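Local coordinates for 5'-deoxynucleotidase (Archaeoglobus fulgidus, PDB 1YNB) that probably hydrolyses 2'-deoxyribonucleoside 5'-monophosphates to the deoxyribonucleoside and phosphate, as a metal-dependent homodimeric HD-domain phosphatase, at the interface of chains A and B. Numbering follows the deposited sequence. Chains: chain A/B, hypothetical protein AF1432.

The interface of chains A and B. Residues chain A 47, 51, 65, 68-69, 72; chain B 65-66, 68-69, 72.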
loop_
_atom_site.group_PDB
_atom_site.type_symbol
_atom_site.label_atom_id
_atom_site.label_comp_id
_atom_site.label_asym_id
_atom_site.label_seq_id
_atom_site.Cartn_x
_atom_site.Cartn_y
_atom_site.Cartn_z
ATOM N N ALA A 47 -15.247 -2.829 -1.372
ATOM C CA ALA A 47 -16.062 -1.621 -1.591
ATOM C C ALA A 47 -15.890 -1.114 -2.999
ATOM O O ALA A 47 -16.877 -0.813 -3.679
ATOM C CB ALA A 47 -15.739 -0.542 -0.538
ATOM N N PHE A 51 -18.834 -1.026 -6.021
ATOM C CA PHE A 51 -19.071 0.177 -6.831
ATOM C C PHE A 51 -19.076 -0.271 -8.301
ATOM O O PHE A 51 -20.009 0.014 -9.062
ATOM C CB PHE A 51 -17.944 1.163 -6.590
ATOM C CG PHE A 51 -18.049 2.424 -7.386
ATOM C CD1 PHE A 51 -18.922 3.440 -6.984
ATOM C CD2 PHE A 51 -17.264 2.609 -8.514
ATOM C CE1 PHE A 51 -19.005 4.641 -7.706
ATOM C CE2 PHE A 51 -17.334 3.798 -9.248
ATOM C CZ PHE A 51 -18.225 4.818 -8.816
ATOM N N CYS A 65 -22.229 4.305 -5.330
ATOM C CA CYS A 65 -21.596 4.825 -4.111
ATOM C C CYS A 65 -22.229 4.219 -2.861
ATOM O O CYS A 65 -21.588 4.017 -1.834
ATOM C CB CYS A 65 -21.722 6.353 -4.065
ATOM S SG CYS A 65 -20.782 7.161 -5.254
ATOM N N ALA A 68 -20.819 0.683 -2.427
ATOM C CA ALA A 68 -19.451 0.740 -1.907
ATOM C C ALA A 68 -19.474 0.996 -0.414
ATOM O O ALA A 68 -18.789 0.321 0.361
ATOM C CB ALA A 68 -18.662 1.809 -2.626
ATOM N N THR A 69 -20.302 1.951 0.022
ATOM C CA THR A 69 -20.375 2.258 1.438
ATOM C C THR A 69 -20.874 1.091 2.246
ATOM O O THR A 69 -20.358 0.789 3.323
ATOM C CB THR A 69 -21.299 3.499 1.682
ATOM O OG1 THR A 69 -20.831 4.573 0.882
ATOM C CG2 THR A 69 -21.283 3.902 3.120
ATOM N N LEU A 72 -18.211 -1.266 2.930
ATOM C CA LEU A 72 -17.282 -0.856 3.993
ATOM C C LEU A 72 -17.769 -1.251 5.373
ATOM O O LEU A 72 -16.965 -1.568 6.259
ATOM C CB LEU A 72 -17.065 0.646 3.972
ATOM C CG LEU A 72 -16.319 1.207 2.783
ATOM C CD1 LEU A 72 -16.412 2.752 2.822
ATOM C CD2 LEU A 72 -14.843 0.751 2.860
ATOM N N CYS B 65 -22.813 8.486 1.576
ATOM C CA CYS B 65 -22.250 7.328 0.847
ATOM C C CYS B 65 -21.375 7.815 -0.310
ATOM O O CYS B 65 -20.423 7.172 -0.728
ATOM C CB CYS B 65 -23.382 6.436 0.315
ATOM S SG CYS B 65 -24.266 5.615 1.545
ATOM N N LYS B 66 -21.676 8.980 -0.855
ATOM C CA LYS B 66 -20.861 9.473 -1.947
ATOM C C LYS B 66 -19.500 9.978 -1.434
ATOM O O LYS B 66 -18.466 9.878 -2.110
ATOM C CB LYS B 66 -21.602 10.608 -2.654
ATOM C CG LYS B 66 -20.926 11.129 -3.890
ATOM C CD LYS B 66 -21.929 12.033 -4.630
ATOM C CE LYS B 66 -21.364 12.567 -5.925
ATOM N NZ LYS B 66 -22.334 13.547 -6.536
ATOM N N ALA B 68 -18.023 8.810 1.209
ATOM C CA ALA B 68 -17.235 7.614 1.542
ATOM C C ALA B 68 -16.577 7.070 0.278
ATOM O O ALA B 68 -15.372 6.837 0.238
ATOM C CB ALA B 68 -18.112 6.555 2.191
ATOM N N THR B 69 -17.361 6.920 -0.787
ATOM C CA THR B 69 -16.829 6.398 -2.032
ATOM C C THR B 69 -15.739 7.267 -2.592
ATOM O O THR B 69 -14.711 6.789 -3.086
ATOM C CB THR B 69 -17.988 6.231 -3.069
ATOM O OG1 THR B 69 -19.019 5.443 -2.469
ATOM C CG2 THR B 69 -17.501 5.583 -4.347
ATOM N N LEU B 72 -12.529 6.582 -0.971
ATOM C CA LEU B 72 -11.889 5.321 -1.399
ATOM C C LEU B 72 -11.058 5.509 -2.655
ATOM O O LEU B 72 -10.021 4.859 -2.847
ATOM C CB LEU B 72 -12.935 4.266 -1.698
ATOM C CG LEU B 72 -13.754 3.710 -0.560
ATOM C CD1 LEU B 72 -14.856 2.827 -1.186
ATOM C CD2 LEU B 72 -12.876 2.876 0.394
#
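B:Thr69 and A:Cys65 meet across the dimer two-fold of this HD-domain protein, where helix 61-73 of each subunit packs against its symmetry mate within the homodimer. The threonine hydroxyl OG1 lies anti to its own carbonyl carbon (chi1 -54°), which turns it toward two carbonyl oxygens at once. Within its own helix it donates to B:Cys65 O at 2.8 Å. This bond is tilted 23° from the carbonyl plane. The same OG1 is 3.0 Å from A:Cys65 O, so its one hydrogen is probably shared between, or alternates between, the two carbonyls. The twin pair, A:Thr69 OG1 and B:Cys65 O, is 3.1 Å apart, so each hydroxyl bridges the cysteine carbonyls of both helices. A:Cys65 SG lies alongside B:Thr69, 3.7 Å from CB and about as near to OG1 and CG2. The methyl CG2, anti to the backbone N, sits above the plane of the A:Phe51 ring, just outside its CD1-CE1 rim, 3.7 Å from CD1; the side chain of B:Thr69 crosses that of A:Phe51 at about a right angle. A valine here would probably leave A:Cys65 O without its hydroxyl partner and set a methyl against that carbonyl. Farther along the helices, B:Leu72 and A:Leu72 meet tip to tip through their CD2 methyls, and the other branch of B:Leu72, CD1, presses on A:Ala47 CB at 3.5 Å.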